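Long-range contact in splicing factor U2AF 35 kDa subunit (Homo sapiens, PDB 1JMT), which pairs with the large U2AF subunit and mediates the protein and RNA interactions needed for accurate 3' splice-site selection: residues V43-Y51 against A84-F93. The protein carries 1 engineered substitution. Residues are numbered along the deposited sequence; the frame is centred on the assembly and turned at random.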
ATOM      1  N   VAL A  43      -4.678  -3.610   4.077  1.00 32.81           N
ATOM      2  CA  VAL A  43      -4.873  -3.190   2.695  1.00 32.08           C
ATOM      3  C   VAL A  43      -5.967  -3.989   1.997  1.00 34.47           C
ATOM      4  O   VAL A  43      -6.855  -3.420   1.352  1.00 28.40           O
ATOM      5  CB  VAL A  43      -3.541  -3.292   1.906  1.00 32.06           C
ATOM      6  CG1 VAL A  43      -3.748  -2.901   0.439  1.00 24.08           C
ATOM      7  CG2 VAL A  43      -2.507  -2.380   2.556  1.00 30.65           C
ATOM      8  N   PHE A  44      -5.907  -5.308   2.135  1.00 33.18           N
ATOM      9  CA  PHE A  44      -6.900  -6.180   1.530  1.00 28.95           C
ATOM     10  C   PHE A  44      -8.328  -5.771   1.903  1.00 30.66           C
ATOM     11  O   PHE A  44      -9.170  -5.556   1.026  1.00 28.63           O
ATOM     12  CB  PHE A  44      -6.668  -7.626   1.966  1.00 29.92           C
ATOM     13  CG  PHE A  44      -7.634  -8.598   1.353  1.00 30.33           C
ATOM     14  CD1 PHE A  44      -7.468  -9.029   0.037  1.00 33.93           C
ATOM     15  CD2 PHE A  44      -8.726  -9.061   2.078  1.00 31.64           C
ATOM     16  CE1 PHE A  44      -8.382  -9.908  -0.547  1.00 38.01           C
ATOM     17  CE2 PHE A  44      -9.650  -9.943   1.503  1.00 37.83           C
ATOM     18  CZ  PHE A  44      -9.478 -10.366   0.191  1.00 38.06           C
ATOM     19  N   THR A  45      -8.592  -5.661   3.204  1.00 34.28           N
ATOM     20  CA  THR A  45      -9.919  -5.293   3.691  1.00 34.47           C
ATOM     21  C   THR A  45     -10.428  -4.010   3.051  1.00 34.12           C
ATOM     22  O   THR A  45     -11.573  -3.940   2.596  1.00 34.98           O
ATOM     23  CB  THR A  45      -9.921  -5.129   5.220  1.00 39.72           C
ATOM     24  OG1 THR A  45      -9.681  -6.402   5.829  1.00 43.45           O
ATOM     25  CG2 THR A  45     -11.263  -4.581   5.704  1.00 41.65           C
ATOM     26  N   GLU A  46      -9.581  -2.991   3.017  1.00 29.60           N
ATOM     27  CA  GLU A  46      -9.972  -1.730   2.410  1.00 32.47           C
ATOM     28  C   GLU A  46     -10.261  -1.926   0.920  1.00 32.79           C
ATOM     29  O   GLU A  46     -11.233  -1.369   0.402  1.00 29.21           O
ATOM     30  CB  GLU A  46      -8.870  -0.684   2.609  1.00 32.01           C
ATOM     31  CG  GLU A  46      -9.193   0.698   2.044  1.00 37.39           C
ATOM     32  CD  GLU A  46     -10.421   1.353   2.685  1.00 42.80           C
ATOM     33  OE1 GLU A  46     -10.757   1.021   3.838  1.00 35.55           O
ATOM     34  OE2 GLU A  46     -11.041   2.219   2.033  1.00 42.39           O
ATOM     35  N   MET A  47      -9.440  -2.723   0.231  1.00 32.51           N
ATOM     36  CA  MET A  47      -9.658  -2.960  -1.205  1.00 32.99           C
ATOM     37  C   MET A  47     -11.043  -3.541  -1.464  1.00 36.80           C
ATOM     38  O   MET A  47     -11.748  -3.108  -2.380  1.00 35.69           O
ATOM     39  CB  MET A  47      -8.608  -3.917  -1.789  1.00 31.01           C
ATOM     40  CG  MET A  47      -7.182  -3.372  -1.823  1.00 29.30           C
ATOM     41  SD  MET A  47      -7.035  -1.828  -2.748  1.00 31.14           S
ATOM     42  CE  MET A  47      -7.086  -0.666  -1.397  1.00 31.37           C
ATOM     43  N   GLU A  48     -11.432  -4.517  -0.651  1.00 37.90           N
ATOM     44  CA  GLU A  48     -12.736  -5.151  -0.809  1.00 45.01           C
ATOM     45  C   GLU A  48     -13.875  -4.291  -0.281  1.00 44.09           C
ATOM     46  O   GLU A  48     -14.951  -4.284  -0.842  1.00 45.62           O
ATOM     47  CB  GLU A  48     -12.757  -6.517  -0.111  1.00 43.29           C
ATOM     48  CG  GLU A  48     -11.831  -7.531  -0.748  1.00 45.17           C
ATOM     49  CD  GLU A  48     -12.512  -8.862  -1.004  1.00 54.61           C
ATOM     50  OE1 GLU A  48     -12.905  -9.522  -0.019  1.00 59.07           O
ATOM     51  OE2 GLU A  48     -12.656  -9.244  -2.190  1.00 43.25           O
ATOM     52  N   GLU A  49     -13.628  -3.569   0.801  1.00 47.65           N
ATOM     53  CA  GLU A  49     -14.653  -2.724   1.402  1.00 49.57           C
ATOM     54  C   GLU A  49     -15.065  -1.547   0.519  1.00 48.13           C
ATOM     55  O   GLU A  49     -16.255  -1.297   0.322  1.00 48.74           O
ATOM     56  CB  GLU A  49     -14.161  -2.206   2.760  1.00 60.40           C
ATOM     57  CG  GLU A  49     -15.104  -2.477   3.924  1.00 73.91           C
ATOM     58  CD  GLU A  49     -16.379  -1.653   3.854  1.00 83.02           C
ATOM     59  OE1 GLU A  49     -16.286  -0.408   3.929  1.00 87.81           O
ATOM     60  OE2 GLU A  49     -17.471  -2.251   3.725  1.00 87.65           O
ATOM     61  N   LYS A  50     -14.095  -0.832  -0.037  1.00 45.15           N
ATOM     62  CA  LYS A  50     -14.428   0.328  -0.847  1.00 45.40           C
ATOM     63  C   LYS A  50     -14.277   0.252  -2.361  1.00 42.89           C
ATOM     64  O   LYS A  50     -14.944   0.998  -3.071  1.00 45.53           O
ATOM     65  CB  LYS A  50     -13.660   1.548  -0.328  1.00 51.87           C
ATOM     66  CG  LYS A  50     -14.067   1.953   1.087  1.00 67.97           C
ATOM     67  CD  LYS A  50     -13.483   3.300   1.482  1.00 75.54           C
ATOM     68  CE  LYS A  50     -13.796   3.651   2.932  1.00 76.23           C
ATOM     69  NZ  LYS A  50     -15.263   3.805   3.160  1.00 80.76           N
ATOM     70  N   TYR A  51     -13.434  -0.636  -2.872  1.00 40.36           N
ATOM     71  CA  TYR A  51     -13.246  -0.686  -4.317  1.00 38.86           C
ATOM     72  C   TYR A  51     -13.795  -1.891  -5.059  1.00 43.79           C
ATOM     73  O   TYR A  51     -14.086  -1.799  -6.250  1.00 44.86           O
ATOM     74  CB  TYR A  51     -11.767  -0.522  -4.649  1.00 35.17           C
ATOM     75  CG  TYR A  51     -11.180   0.749  -4.084  1.00 40.16           C
ATOM     76  CD1 TYR A  51     -10.107   0.705  -3.197  1.00 37.26           C
ATOM     77  CD2 TYR A  51     -11.723   1.994  -4.404  1.00 34.17           C
ATOM     78  CE1 TYR A  51      -9.592   1.864  -2.638  1.00 39.22           C
ATOM     79  CE2 TYR A  51     -11.211   3.165  -3.850  1.00 42.21           C
ATOM     80  CZ  TYR A  51     -10.149   3.092  -2.966  1.00 38.23           C
ATOM     81  OH  TYR A  51      -9.646   4.242  -2.399  1.00 35.06           O
ATOM     82  N   ALA A  84     -10.347   2.367  -8.605  1.00 36.73           N
ATOM     83  CA  ALA A  84      -9.524   2.320  -7.405  1.00 35.99           C
ATOM     84  C   ALA A  84      -8.315   3.220  -7.599  1.00 34.89           C
ATOM     85  O   ALA A  84      -7.968   4.008  -6.723  1.00 35.63           O
ATOM     86  CB  ALA A  84      -9.070   0.891  -7.122  1.00 25.66           C
ATOM     87  N   VAL A  85      -7.679   3.101  -8.761  1.00 37.94           N
ATOM     88  CA  VAL A  85      -6.499   3.899  -9.065  1.00 40.66           C
ATOM     89  C   VAL A  85      -6.763   5.392  -8.896  1.00 42.34           C
ATOM     90  O   VAL A  85      -5.999   6.093  -8.230  1.00 44.25           O
ATOM     91  CB  VAL A  85      -6.002   3.617 -10.496  1.00 37.04           C
ATOM     92  CG1 VAL A  85      -4.865   4.565 -10.858  1.00 34.72           C
ATOM     93  CG2 VAL A  85      -5.527   2.173 -10.592  1.00 38.84           C
ATOM     94  N   ILE A  86      -7.851   5.868  -9.490  1.00 41.90           N
ATOM     95  CA  ILE A  86      -8.215   7.276  -9.411  1.00 42.48           C
ATOM     96  C   ILE A  86      -8.442   7.727  -7.966  1.00 39.53           C
ATOM     97  O   ILE A  86      -7.861   8.719  -7.518  1.00 38.88           O
ATOM     98  CB  ILE A  86      -9.491   7.561 -10.235  1.00 47.17           C
ATOM     99  CG1 ILE A  86      -9.245   7.212 -11.703  1.00 46.68           C
ATOM    100  CG2 ILE A  86      -9.883   9.030 -10.104  1.00 48.06           C
ATOM    101  CD1 ILE A  86     -10.513   7.122 -12.527  1.00 44.89           C
ATOM    102  N   ASP A  87      -9.279   6.999  -7.234  1.00 32.57           N
ATOM    103  CA  ASP A  87      -9.548   7.377  -5.853  1.00 36.57           C
ATOM    104  C   ASP A  87      -8.317   7.245  -4.960  1.00 35.57           C
ATOM    105  O   ASP A  87      -8.044   8.122  -4.135  1.00 37.78           O
ATOM    106  CB  ASP A  87     -10.696   6.540  -5.272  1.00 35.47           C
ATOM    107  CG  ASP A  87     -11.121   7.022  -3.895  1.00 40.84           C
ATOM    108  OD1 ASP A  87     -11.516   8.203  -3.777  1.00 42.87           O
ATOM    109  OD2 ASP A  87     -11.058   6.233  -2.927  1.00 32.91           O
ATOM    110  N   LEU A  88      -7.571   6.155  -5.123  1.00 34.37           N
ATOM    111  CA  LEU A  88      -6.380   5.925  -4.304  1.00 29.07           C
ATOM    112  C   LEU A  88      -5.326   7.002  -4.490  1.00 30.57           C
ATOM    113  O   LEU A  88      -4.577   7.319  -3.563  1.00 25.81           O
ATOM    114  CB  LEU A  88      -5.781   4.548  -4.606  1.00 28.18           C
ATOM    115  CG  LEU A  88      -6.569   3.387  -3.989  1.00 30.90           C
ATOM    116  CD1 LEU A  88      -6.220   2.083  -4.681  1.00 34.41           C
ATOM    117  CD2 LEU A  88      -6.269   3.314  -2.501  1.00 28.67           C
ATOM    118  N   ASN A  89      -5.252   7.562  -5.691  1.00 27.89           N
ATOM    119  CA  ASN A  89      -4.282   8.606  -5.933  1.00 29.34           C
ATOM    120  C   ASN A  89      -4.674   9.911  -5.238  1.00 29.47           C
ATOM    121  O   ASN A  89      -3.894  10.861  -5.209  1.00 25.54           O
ATOM    122  CB  ASN A  89      -4.071   8.814  -7.435  1.00 31.94           C
ATOM    123  CG  ASN A  89      -3.015   7.879  -7.997  1.00 32.37           C
ATOM    124  OD1 ASN A  89      -1.941   7.740  -7.419  1.00 33.90           O
ATOM    125  ND2 ASN A  89      -3.310   7.240  -9.122  1.00 34.22           N
ATOM    126  N   ASN A  90      -5.884   9.938  -4.677  1.00 25.14           N
ATOM    127  CA  ASN A  90      -6.380  11.088  -3.924  1.00 33.46           C
ATOM    128  C   ASN A  90      -6.397  10.781  -2.422  1.00 32.72           C
ATOM    129  O   ASN A  90      -7.092  11.453  -1.656  1.00 32.64           O
ATOM    130  CB  ASN A  90      -7.803  11.464  -4.359  1.00 35.95           C
ATOM    131  CG  ASN A  90      -7.854  12.031  -5.763  1.00 40.97           C
ATOM    132  OD1 ASN A  90      -6.978  12.791  -6.160  1.00 45.09           O
ATOM    133  ND2 ASN A  90      -8.888  11.672  -6.517  1.00 41.71           N
ATOM    134  N   ARG A  91      -5.644   9.768  -1.995  1.00 29.92           N
ATOM    135  CA  ARG A  91      -5.628   9.411  -0.574  1.00 30.62           C
ATOM    136  C   ARG A  91      -4.240   9.300   0.042  1.00 30.12           C
ATOM    137  O   ARG A  91      -3.232   9.142  -0.656  1.00 28.74           O
ATOM    138  CB  ARG A  91      -6.365   8.084  -0.347  1.00 25.28           C
ATOM    139  CG  ARG A  91      -7.810   8.072  -0.798  1.00 28.66           C
ATOM    140  CD  ARG A  91      -8.457   6.696  -0.583  1.00 28.48           C
ATOM    141  NE  ARG A  91      -8.596   6.358   0.833  1.00 27.73           N
ATOM    142  CZ  ARG A  91      -9.100   5.215   1.282  1.00 27.35           C
ATOM    143  NH1 ARG A  91      -9.514   4.286   0.428  1.00 30.28           N
ATOM    144  NH2 ARG A  91      -9.199   5.002   2.589  1.00 30.76           N
ATOM    145  N   TRP A  92      -4.204   9.386   1.368  1.00 31.58           N
ATOM    146  CA  TRP A  92      -2.962   9.255   2.115  1.00 26.19           C
ATOM    147  C   TRP A  92      -2.926   7.838   2.665  1.00 27.03           C
ATOM    148  O   TRP A  92      -3.944   7.155   2.739  1.00 26.62           O
ATOM    149  CB  TRP A  92      -2.925  10.201   3.323  1.00 27.07           C
ATOM    150  CG  TRP A  92      -3.094  11.662   3.049  1.00 30.12           C
ATOM    151  CD1 TRP A  92      -4.136  12.451   3.450  1.00 37.56           C
ATOM    152  CD2 TRP A  92      -2.146  12.538   2.427  1.00 27.77           C
ATOM    153  NE1 TRP A  92      -3.891  13.763   3.126  1.00 31.70           N
ATOM    154  CE2 TRP A  92      -2.679  13.847   2.493  1.00 29.54           C
ATOM    155  CE3 TRP A  92      -0.902  12.344   1.815  1.00 19.84           C
ATOM    156  CZ2 TRP A  92      -2.004  14.963   1.981  1.00 27.02           C
ATOM    157  CZ3 TRP A  92      -0.227  13.455   1.304  1.00 32.37           C
ATOM    158  CH2 TRP A  92      -0.787  14.749   1.389  1.00 28.14           C
ATOM    159  N   PHE A  93      -1.740   7.414   3.065  1.00 28.62           N
ATOM    160  CA  PHE A  93      -1.552   6.116   3.684  1.00 28.46           C
ATOM    161  C   PHE A  93      -0.301   6.241   4.536  1.00 28.38           C
ATOM    162  O   PHE A  93       0.783   6.515   4.020  1.00 22.82           O
ATOM    163  CB  PHE A  93      -1.347   4.998   2.649  1.00 30.97           C
ATOM    164  CG  PHE A  93      -1.231   3.626   3.262  1.00 29.09           C
ATOM    165  CD1 PHE A  93      -2.363   2.850   3.489  1.00 35.32           C
ATOM    166  CD2 PHE A  93       0.009   3.116   3.628  1.00 29.78           C
ATOM    167  CE1 PHE A  93      -2.259   1.592   4.063  1.00 26.97           C
ATOM    168  CE2 PHE A  93       0.119   1.853   4.209  1.00 32.14           C
ATOM    169  CZ  PHE A  93      -1.014   1.092   4.426  1.00 28.64           C
TER
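Tyr51 reaches across from helix 22-51, and its phenol oxygen works as a polar junction, meeting Asp87 of helix 78-88 and Arg91 of the turn that follows. Tyr51 OH donates a very short bond, 2.5 Å, to Asp87 OD2, which lies at the ring edge. Arg91 NH1 donates to Tyr51 OH at 2.8 Å, nearly straight at 161° and within the guanidinium plane. With CG beside the backbone N (chi1 -56°), the tyrosine lays its ring against Ala84 and sets the hydroxyl between Asp87 and Arg91. Arg91 NH1 also forms a salt bridge with Glu46 OE2, 3.0 Å away, although that oxygen is less surely placed; NH1 thus serves two acceptors, while NH2 adds a weak bond to the same carboxylate oxygen and also pairs with an acidic side chain of the bound peptide.

Apolar contacts lie beside these polar ones. Ala84 lies over one face of the Tyr51 ring, its CA 4.1 Å from the centroid in a CH-pi contact, and Leu88 CD2 packs 3.6 Å from Tyr51 CE1. Deeper, Met47 CE meets Leu88 CD2, and Val43 CG2 approaches Phe93 CZ. A phenylalanine in place of Tyr51 removes the hydroxyl, and Asp87 OD2 and Arg91 NH1 would probably each be left one bond short.

In this RNA recognition motif the segments 43-51 and 84-88 cross at 108° on one side of the antiparallel sheet, where Met47, Tyr51 and Ala84 reach Phe75 of strand 68-75 and Leu88 rests on strands 3-11 and 96-102.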